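Local coordinates for glutaredoxin family protein (Xanthomonas campestris, PDB 1TTZ), which is of uncharacterised function but belongs to the glutaredoxin family and probably takes part in thiol-disulfide redox chemistry on a small thioredoxin-type fold, at residues T4-D9 against V32-D37; D15-A20 against W61-P66; A22-G27 against P66-W71. All coordinates share one frame; numbering follows the deposited sequence.

Interaction 1 (T4-D9 against V32-D37); sequences TLYQRD and VFIDDD
Q7 meets F33 because its CG sits between the backbone N and the carbonyl carbon (chi1 61°), while F33 CG stands anti to its own carbonyl carbon (chi1 -68°). The two side chains then run side by side from neighbouring strands and point the same way. Q7 CG comes within 3.4 Å of F33 CE1, and the amide beyond it lies alongside the phenyl group, the two planes only 26° apart. Y6 and V32 make the equivalent pair on the other face of the sheet, CE2 of the tyrosine lying 3.8 Å from CG1 of the valine; the ring of Y6 also stacks with Y44. The backbones under these pairs are joined as parallel strands: V32 N donates to L5 O, Q7 N to V32 O, and I34 N to Q7 O at 3.0 Å. Strands 3-7 and 29-33 are the two parallel strands of a right-handed beta-alpha-beta unit whose connecting element is helix 12-23, the opening unit of a thioredoxin-like fold. Where the strands give way to loops, polar groups take over. D9 N donates to the syn lone pair of D35 OD2 at 2.8 Å. That oxygen is only 3.1 Å from D9 OD2, an approach that would be repulsive if both carboxylates are charged and that the D9 N-H may ease. R8 NH1 reaches D35 OD1 in a long salt bridge of 3.9 Å; firmer partners are E41 OE1 for NH1 and G45 O for NH2. I34 CD1 lies over one face of this guanidinium, 3.8 Å from R8 NH2.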
loop_
_atom_site.group_PDB
_atom_site.type_symbol
_atom_site.label_atom_id
_atom_site.label_comp_id
_atom_site.label_asym_id
_atom_site.label_seq_id
_atom_site.Cartn_x
_atom_site.Cartn_y
_atom_site.Cartn_z
ATOM N N THR A 4 2.930 5.531 -1.803
ATOM C CA THR A 4 3.013 5.569 -0.353
ATOM C C THR A 4 2.356 4.282 0.116
ATOM O O THR A 4 1.194 4.025 -0.198
ATOM C CB THR A 4 2.232 6.758 0.256
ATOM O OG1 THR A 4 2.683 7.985 -0.325
ATOM C CG2 THR A 4 2.437 6.812 1.760
ATOM N N LEU A 5 3.100 3.460 0.841
ATOM C CA LEU A 5 2.542 2.222 1.354
ATOM C C LEU A 5 2.277 2.359 2.844
ATOM O O LEU A 5 3.209 2.393 3.649
ATOM C CB LEU A 5 3.492 1.039 1.123
ATOM C CG LEU A 5 3.000 -0.269 1.773
ATOM C CD1 LEU A 5 1.788 -0.794 1.005
ATOM C CD2 LEU A 5 4.107 -1.322 1.787
ATOM N N TYR A 6 1.008 2.466 3.212
ATOM C CA TYR A 6 0.670 2.555 4.614
ATOM C C TYR A 6 0.640 1.126 5.146
ATOM O O TYR A 6 -0.047 0.259 4.599
ATOM C CB TYR A 6 -0.691 3.235 4.812
ATOM C CG TYR A 6 -0.673 4.700 4.459
ATOM C CD1 TYR A 6 -1.115 5.146 3.215
ATOM C CD2 TYR A 6 -0.177 5.642 5.359
ATOM C CE1 TYR A 6 -1.064 6.507 2.873
ATOM C CE2 TYR A 6 -0.124 7.000 5.028
ATOM C CZ TYR A 6 -0.570 7.422 3.787
ATOM O OH TYR A 6 -0.535 8.759 3.466
ATOM N N GLN A 7 1.414 0.878 6.191
ATOM C CA GLN A 7 1.455 -0.440 6.798
ATOM C C GLN A 7 1.710 -0.337 8.292
ATOM O O GLN A 7 1.900 0.753 8.826
ATOM C CB GLN A 7 2.534 -1.310 6.137
ATOM C CG GLN A 7 3.966 -0.800 6.242
ATOM C CD GLN A 7 4.971 -1.748 5.595
ATOM O OE1 GLN A 7 5.021 -2.934 5.917
ATOM N NE2 GLN A 7 5.780 -1.221 4.680
ATOM N N ARG A 8 1.677 -1.475 8.971
ATOM C CA ARG A 8 1.935 -1.501 10.402
ATOM C C ARG A 8 3.035 -2.524 10.620
ATOM O O ARG A 8 3.235 -3.409 9.784
ATOM C CB ARG A 8 0.676 -1.904 11.187
ATOM C CG ARG A 8 0.244 -3.342 10.950
ATOM C CD ARG A 8 -0.696 -3.877 12.028
ATOM N NE ARG A 8 -2.030 -3.281 11.996
ATOM C CZ ARG A 8 -2.378 -2.176 12.647
ATOM N NH1 ARG A 8 -1.486 -1.533 13.392
ATOM N NH2 ARG A 8 -3.624 -1.720 12.560
ATOM N N ASP A 9 3.752 -2.403 11.731
ATOM C CA ASP A 9 4.828 -3.341 12.038
ATOM C C ASP A 9 4.282 -4.714 12.407
ATOM O O ASP A 9 3.172 -4.834 12.927
ATOM C CB ASP A 9 5.691 -2.814 13.187
ATOM C CG ASP A 9 6.605 -1.685 12.757
ATOM O OD1 ASP A 9 7.430 -1.912 11.846
ATOM O OD2 ASP A 9 6.501 -0.575 13.326
ATOM N N VAL A 32 4.975 4.224 5.264
ATOM C CA VAL A 32 4.570 5.086 6.358
ATOM C C VAL A 32 3.898 4.130 7.330
ATOM O O VAL A 32 2.878 3.530 7.009
ATOM C CB VAL A 32 3.559 6.166 5.913
ATOM C CG1 VAL A 32 3.037 6.926 7.133
ATOM C CG2 VAL A 32 4.218 7.139 4.967
ATOM N N PHE A 33 4.502 3.959 8.501
ATOM C CA PHE A 33 3.968 3.072 9.527
ATOM C C PHE A 33 2.985 3.810 10.418
ATOM O O PHE A 33 3.326 4.819 11.026
ATOM C CB PHE A 33 5.119 2.496 10.338
ATOM C CG PHE A 33 5.966 1.553 9.555
ATOM C CD1 PHE A 33 5.606 0.215 9.444
ATOM C CD2 PHE A 33 7.095 2.010 8.872
ATOM C CE1 PHE A 33 6.357 -0.668 8.659
ATOM C CE2 PHE A 33 7.856 1.135 8.081
ATOM C CZ PHE A 33 7.480 -0.206 7.977
ATOM N N ILE A 34 1.768 3.284 10.496
ATOM C CA ILE A 34 0.686 3.895 11.261
ATOM C C ILE A 34 0.725 3.648 12.763
ATOM O O ILE A 34 0.059 4.342 13.525
ATOM C CB ILE A 34 -0.678 3.387 10.742
ATOM C CG1 ILE A 34 -0.816 1.893 11.048
ATOM C CG2 ILE A 34 -0.773 3.589 9.236
ATOM C CD1 ILE A 34 -2.195 1.316 10.777
ATOM N N ASP A 35 1.496 2.651 13.173
ATOM C CA ASP A 35 1.604 2.266 14.574
ATOM C C ASP A 35 1.527 3.372 15.622
ATOM O O ASP A 35 0.669 3.334 16.501
ATOM C CB ASP A 35 2.877 1.447 14.764
ATOM C CG ASP A 35 2.848 0.155 13.976
ATOM O OD1 ASP A 35 2.155 -0.791 14.406
ATOM O OD2 ASP A 35 3.501 0.090 12.915
ATOM N N ASP A 36 2.398 4.365 15.530
ATOM C CA ASP A 36 2.393 5.428 16.529
ATOM C C ASP A 36 1.753 6.737 16.088
ATOM O O ASP A 36 2.207 7.816 16.464
ATOM C CB ASP A 36 3.823 5.674 17.003
ATOM C CG ASP A 36 4.452 4.429 17.591
ATOM O OD1 ASP A 36 3.929 3.930 18.613
ATOM O OD2 ASP A 36 5.459 3.941 17.027
ATOM N N ASP A 37 0.691 6.634 15.295
ATOM C CA ASP A 37 -0.021 7.807 14.810
ATOM C C ASP A 37 -1.510 7.518 14.925
ATOM O O ASP A 37 -2.080 6.799 14.107
ATOM C CB ASP A 37 0.349 8.084 13.356
ATOM C CG ASP A 37 -0.180 9.412 12.865
ATOM O OD1 ASP A 37 -1.389 9.670 13.027
ATOM O OD2 ASP A 37 0.614 10.199 12.308
#

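Interaction 2 (D15-A20 against W61-P66); sequences DQAVEA and WPFDAP
Q16 crosses the indole of W61 at about a right angle, and its atoms meet the six-membered ring in turn. CB makes the closest approach, 3.5 Å from W61 CH2. CG stands anti to the carbonyl carbon (chi1 -66°), and the extended chain beyond it carries the amide past the six-membered ring. CD then lies 4.0 Å from W61 CZ2, and at the tip NE2 is 3.8 Å from the same carbon. The amide plane is turned 58° from that of the indole, so the glutamine does not stack flat on it; NE2 also makes a weak hydrogen bond back to H12 O. One residue further along the helix, the backbone itself is approached: A17 N is 3.9 Å from W61 CZ3. The methyl of A17 turns to a second aromatic group, with CB 3.8 Å from F63 CZ. A20, a turn later, brings its CB to the edge of the same phenyl ring, 4.1 Å from CE2. W61 and F63 also pack on one another, since W61 CE3 sits over the centre of the F63 ring. A cis peptide precedes P62, and P62 CB lies above one face of the indole, toward its rim. No hydrogen bond crosses the contact; small alanines let two aromatic side chains come close to the helix. D64 then caps the following helix through R67 N. A loop carrying W61 and F63, leading from edge strand 58-60 into helix 65-73 and packed on helix 12-23, fits the thioredoxin-like fold, in which the first and last helices lie together on one face of the sheet.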
loop_
_atom_site.group_PDB
_atom_site.type_symbol
_atom_site.label_atom_id
_atom_site.label_comp_id
_atom_site.label_asym_id
_atom_site.label_seq_id
_atom_site.Cartn_x
_atom_site.Cartn_y
_atom_site.Cartn_z
ATOM N N ASP A 15 3.857 -7.442 4.654
ATOM C CA ASP A 15 5.057 -7.972 4.021
ATOM C C ASP A 15 4.712 -8.443 2.622
ATOM O O ASP A 15 5.522 -8.328 1.710
ATOM C CB ASP A 15 5.626 -9.151 4.806
ATOM C CG ASP A 15 5.995 -8.784 6.222
ATOM O OD1 ASP A 15 6.368 -7.614 6.463
ATOM O OD2 ASP A 15 5.917 -9.674 7.088
ATOM N N GLN A 16 3.504 -8.976 2.458
ATOM C CA GLN A 16 3.059 -9.458 1.154
ATOM C C GLN A 16 2.849 -8.305 0.179
ATOM O O GLN A 16 3.067 -8.454 -1.023
ATOM C CB GLN A 16 1.757 -10.245 1.278
ATOM C CG GLN A 16 1.862 -11.550 2.042
ATOM C CD GLN A 16 0.530 -12.285 2.092
ATOM O OE1 GLN A 16 0.194 -13.056 1.191
ATOM N NE2 GLN A 16 -0.245 -12.027 3.135
ATOM N N ALA A 17 2.410 -7.157 0.694
ATOM C CA ALA A 17 2.199 -5.989 -0.156
ATOM C C ALA A 17 3.565 -5.573 -0.694
ATOM O O ALA A 17 3.708 -5.218 -1.859
ATOM C CB ALA A 17 1.581 -4.853 0.642
ATOM N N VAL A 18 4.572 -5.629 0.166
ATOM C CA VAL A 18 5.919 -5.266 -0.242
ATOM C C VAL A 18 6.365 -6.131 -1.428
ATOM O O VAL A 18 6.964 -5.629 -2.377
ATOM C CB VAL A 18 6.912 -5.440 0.929
ATOM C CG1 VAL A 18 8.340 -5.167 0.456
ATOM C CG2 VAL A 18 6.540 -4.486 2.062
ATOM N N GLU A 19 6.059 -7.428 -1.376
ATOM C CA GLU A 19 6.436 -8.335 -2.455
ATOM C C GLU A 19 5.620 -8.053 -3.712
ATOM O O GLU A 19 6.119 -8.204 -4.830
ATOM C CB GLU A 19 6.240 -9.793 -2.033
ATOM C CG GLU A 19 6.973 -10.166 -0.755
ATOM C CD GLU A 19 7.180 -11.667 -0.598
ATOM O OE1 GLU A 19 6.233 -12.442 -0.846
ATOM O OE2 GLU A 19 8.297 -12.070 -0.212
ATOM N N ALA A 20 4.365 -7.647 -3.531
ATOM C CA ALA A 20 3.504 -7.337 -4.665
ATOM C C ALA A 20 4.089 -6.138 -5.412
ATOM O O ALA A 20 4.039 -6.078 -6.638
ATOM C CB ALA A 20 2.096 -7.022 -4.184
ATOM N N TRP A 61 -5.727 -3.682 0.576
ATOM C CA TRP A 61 -5.443 -5.106 0.550
ATOM C C TRP A 61 -6.804 -5.811 0.537
ATOM O O TRP A 61 -7.775 -5.301 1.099
ATOM C CB TRP A 61 -4.665 -5.498 1.804
ATOM C CG TRP A 61 -4.268 -6.936 1.803
ATOM C CD1 TRP A 61 -4.878 -7.959 2.466
ATOM C CD2 TRP A 61 -3.185 -7.515 1.072
ATOM N NE1 TRP A 61 -4.235 -9.147 2.191
ATOM C CE2 TRP A 61 -3.191 -8.900 1.337
ATOM C CE3 TRP A 61 -2.207 -6.995 0.214
ATOM C CZ2 TRP A 61 -2.251 -9.774 0.773
ATOM C CZ3 TRP A 61 -1.273 -7.867 -0.350
ATOM C CH2 TRP A 61 -1.304 -9.236 -0.067
ATOM N N PRO A 62 -6.900 -6.990 -0.099
ATOM C CA PRO A 62 -5.847 -7.719 -0.804
ATOM C C PRO A 62 -5.640 -7.308 -2.259
ATOM O O PRO A 62 -6.564 -6.861 -2.940
ATOM C CB PRO A 62 -6.329 -9.156 -0.714
ATOM C CG PRO A 62 -7.799 -8.986 -0.947
ATOM C CD PRO A 62 -8.136 -7.799 -0.045
ATOM N N PHE A 63 -4.407 -7.469 -2.717
ATOM C CA PHE A 63 -4.050 -7.203 -4.098
ATOM C C PHE A 63 -2.824 -8.008 -4.499
ATOM O O PHE A 63 -1.819 -8.024 -3.788
ATOM C CB PHE A 63 -3.808 -5.705 -4.361
ATOM C CG PHE A 63 -2.880 -5.024 -3.377
ATOM C CD1 PHE A 63 -3.398 -4.194 -2.381
ATOM C CD2 PHE A 63 -1.493 -5.144 -3.499
ATOM C CE1 PHE A 63 -2.551 -3.481 -1.525
ATOM C CE2 PHE A 63 -0.631 -4.438 -2.648
ATOM C CZ PHE A 63 -1.163 -3.602 -1.660
ATOM N N ASP A 64 -2.922 -8.708 -5.624
ATOM C CA ASP A 64 -1.799 -9.484 -6.130
ATOM C C ASP A 64 -1.101 -8.661 -7.211
ATOM O O ASP A 64 -1.546 -7.553 -7.534
ATOM C CB ASP A 64 -2.272 -10.823 -6.703
ATOM C CG ASP A 64 -3.386 -10.665 -7.718
ATOM O OD1 ASP A 64 -3.464 -9.592 -8.354
ATOM O OD2 ASP A 64 -4.174 -11.623 -7.888
ATOM N N ALA A 65 -0.020 -9.198 -7.771
ATOM C CA ALA A 65 0.740 -8.495 -8.800
ATOM C C ALA A 65 -0.110 -7.965 -9.953
ATOM O O ALA A 65 0.018 -6.803 -10.338
ATOM C CB ALA A 65 1.843 -9.393 -9.339
ATOM N N PRO A 66 -0.984 -8.808 -10.532
ATOM C CA PRO A 66 -1.792 -8.286 -11.637
ATOM C C PRO A 66 -2.771 -7.163 -11.268
ATOM O O PRO A 66 -2.994 -6.246 -12.059
ATOM C CB PRO A 66 -2.496 -9.536 -12.178
ATOM C CG PRO A 66 -2.514 -10.472 -11.017
ATOM C CD PRO A 66 -1.160 -10.263 -10.392
#

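Interaction 3 (A22-G27 against P66-W71); sequences AQARAG and PRLRAW
A24 packs its methyl against L68 and offers its carbonyl oxygen to R69, so that one small residue serves both the apolar and the polar half of the contact. The tight half is buried: A24 CB lies 3.8 Å from L68 CG and equally far from CD2, while 4.1 Å separates it from R69 CB. L68 also touches A20 and L21, which continues this apolar seam along helix 12-23. The polar half sits beside it. The side chain of R69 is bent, its CD turned at chi2 (43°) and its NE turned again at chi3, and the guanidinium presents its edge to the carbonyl of A24. It grips A24 O side-on with two nitrogens, NH2 at 2.8 Å and NE at 3.1 Å, the oxygen lying in the guanidinium plane. R25 O is also 2.9 Å from R69 NH2. The backbone of A26 passes the same nitrogen, CA at 3.8 Å, while its methyl turns to L21 and L72. Toward solvent the contact thins: R25 takes positive phi in a Schellman motif, and its exposed side chain leads away, CB passing 4.4 Å from R69 NH2. The remaining terminal nitrogen of R69, NH1, forms a salt bridge with D73 of its own helix. A positive group holding a carbonyl at the C-terminal end of helix 12-23 would be expected to interact favourably with the helix dipole, with D73 partly balancing its charge.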
loop_
_atom_site.group_PDB
_atom_site.type_symbol
_atom_site.label_atom_id
_atom_site.label_comp_id
_atom_site.label_asym_id
_atom_site.label_seq_id
_atom_site.Cartn_x
_atom_site.Cartn_y
_atom_site.Cartn_z
ATOM N N ALA A 22 7.191 -5.391 -5.656
ATOM C CA ALA A 22 8.375 -5.855 -6.377
ATOM C C ALA A 22 7.988 -6.643 -7.620
ATOM O O ALA A 22 8.540 -6.426 -8.700
ATOM C CB ALA A 22 9.241 -6.729 -5.465
ATOM N N GLN A 23 7.031 -7.554 -7.470
ATOM C CA GLN A 23 6.603 -8.384 -8.590
ATOM C C GLN A 23 5.856 -7.623 -9.676
ATOM O O GLN A 23 6.008 -7.923 -10.858
ATOM C CB GLN A 23 5.770 -9.570 -8.085
ATOM C CG GLN A 23 6.594 -10.563 -7.247
ATOM C CD GLN A 23 5.871 -11.876 -6.996
ATOM O OE1 GLN A 23 4.790 -11.898 -6.415
ATOM N NE2 GLN A 23 6.478 -12.982 -7.423
ATOM N N ALA A 24 5.045 -6.647 -9.280
ATOM C CA ALA A 24 4.310 -5.842 -10.248
ATOM C C ALA A 24 5.264 -4.795 -10.814
ATOM O O ALA A 24 4.915 -4.044 -11.724
ATOM C CB ALA A 24 3.127 -5.157 -9.574
ATOM N N ARG A 25 6.474 -4.758 -10.264
ATOM C CA ARG A 25 7.490 -3.805 -10.686
ATOM C C ARG A 25 6.952 -2.384 -10.583
ATOM O O ARG A 25 7.112 -1.567 -11.495
ATOM C CB ARG A 25 7.953 -4.101 -12.117
ATOM C CG ARG A 25 8.692 -5.433 -12.254
ATOM C CD ARG A 25 9.990 -5.462 -11.439
ATOM N NE ARG A 25 11.023 -4.581 -11.985
ATOM C CZ ARG A 25 12.279 -4.522 -11.542
ATOM N NH1 ARG A 25 12.680 -5.292 -10.537
ATOM N NH2 ARG A 25 13.139 -3.692 -12.114
ATOM N N ALA A 26 6.281 -2.104 -9.472
ATOM C CA ALA A 26 5.758 -0.776 -9.241
ATOM C C ALA A 26 7.040 0.024 -9.080
ATOM O O ALA A 26 8.078 -0.536 -8.729
ATOM C CB ALA A 26 4.939 -0.747 -7.965
ATOM N N GLY A 27 6.996 1.319 -9.342
ATOM C CA GLY A 27 8.218 2.090 -9.215
ATOM C C GLY A 27 8.714 2.239 -7.788
ATOM O O GLY A 27 8.753 1.288 -7.005
ATOM N N PRO A 66 -0.984 -8.808 -10.532
ATOM C CA PRO A 66 -1.792 -8.286 -11.637
ATOM C C PRO A 66 -2.771 -7.163 -11.268
ATOM O O PRO A 66 -2.994 -6.246 -12.059
ATOM C CB PRO A 66 -2.496 -9.536 -12.178
ATOM C CG PRO A 66 -2.514 -10.472 -11.017
ATOM C CD PRO A 66 -1.160 -10.263 -10.392
ATOM N N ARG A 67 -3.354 -7.228 -10.076
ATOM C CA ARG A 67 -4.294 -6.198 -9.658
ATOM C C ARG A 67 -3.541 -4.900 -9.413
ATOM O O ARG A 67 -3.998 -3.815 -9.769
ATOM C CB ARG A 67 -5.024 -6.611 -8.377
ATOM C CG ARG A 67 -6.147 -5.650 -8.017
ATOM C CD ARG A 67 -6.754 -5.925 -6.646
ATOM N NE ARG A 67 -7.876 -5.020 -6.417
ATOM C CZ ARG A 67 -8.176 -4.458 -5.250
ATOM N NH1 ARG A 67 -7.439 -4.701 -4.174
ATOM N NH2 ARG A 67 -9.212 -3.631 -5.166
ATOM N N LEU A 68 -2.373 -5.024 -8.800
ATOM C CA LEU A 68 -1.552 -3.866 -8.510
ATOM C C LEU A 68 -1.083 -3.204 -9.803
ATOM O O LEU A 68 -1.262 -2.003 -9.997
ATOM C CB LEU A 68 -0.356 -4.286 -7.649
ATOM C CG LEU A 68 0.717 -3.228 -7.390
ATOM C CD1 LEU A 68 0.062 -1.931 -6.970
ATOM C CD2 LEU A 68 1.681 -3.729 -6.308
ATOM N N ARG A 69 -0.482 -3.994 -10.686
ATOM C CA ARG A 69 0.005 -3.477 -11.958
ATOM C C ARG A 69 -1.129 -2.833 -12.754
ATOM O O ARG A 69 -0.934 -1.798 -13.391
ATOM C CB ARG A 69 0.678 -4.606 -12.757
ATOM C CG ARG A 69 1.003 -4.283 -14.218
ATOM C CD ARG A 69 1.607 -2.893 -14.407
ATOM N NE ARG A 69 2.831 -2.697 -13.646
ATOM C CZ ARG A 69 3.420 -1.517 -13.473
ATOM N NH1 ARG A 69 2.896 -0.419 -14.011
ATOM N NH2 ARG A 69 4.530 -1.432 -12.752
ATOM N N ALA A 70 -2.317 -3.428 -12.703
ATOM C CA ALA A 70 -3.464 -2.874 -13.419
ATOM C C ALA A 70 -3.912 -1.556 -12.777
ATOM O O ALA A 70 -4.253 -0.599 -13.469
ATOM C CB ALA A 70 -4.626 -3.878 -13.426
ATOM N N TRP A 71 -3.914 -1.511 -11.451
ATOM C CA TRP A 71 -4.319 -0.305 -10.746
ATOM C C TRP A 71 -3.402 0.839 -11.156
ATOM O O TRP A 71 -3.860 1.936 -11.466
ATOM C CB TRP A 71 -4.244 -0.533 -9.239
ATOM C CG TRP A 71 -4.543 0.686 -8.422
ATOM C CD1 TRP A 71 -5.755 1.290 -8.256
ATOM C CD2 TRP A 71 -3.609 1.434 -7.639
ATOM N NE1 TRP A 71 -5.634 2.371 -7.413
ATOM C CE2 TRP A 71 -4.322 2.480 -7.020
ATOM C CE3 TRP A 71 -2.234 1.317 -7.397
ATOM C CZ2 TRP A 71 -3.705 3.408 -6.171
ATOM C CZ3 TRP A 71 -1.618 2.239 -6.550
ATOM C CH2 TRP A 71 -2.356 3.270 -5.949
#

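In the fold
Helix 12-23 connects the strands paired in interaction 1 and lies beside helix 65-73 on one face of the sheet, packing in interactions 2 and 3. Interactions 2 and 3 form one seam: they share P66, their centres lie about 8 Å apart, and A20 O is 3.3 Å from L68 CD2. The centre of interaction 1 is about 16 Å from that of interaction 2, yet L5 CD2 meets V18 CG2 at 4.0 Å. Interactions 1 and 3 do not touch, their nearest atoms being about 7 Å apart. A CxxC sequence at the start of the helix is probably the redox site: Q7 of interaction 1 touches its C14, and A17 of interaction 2 lies near the motif without touching it.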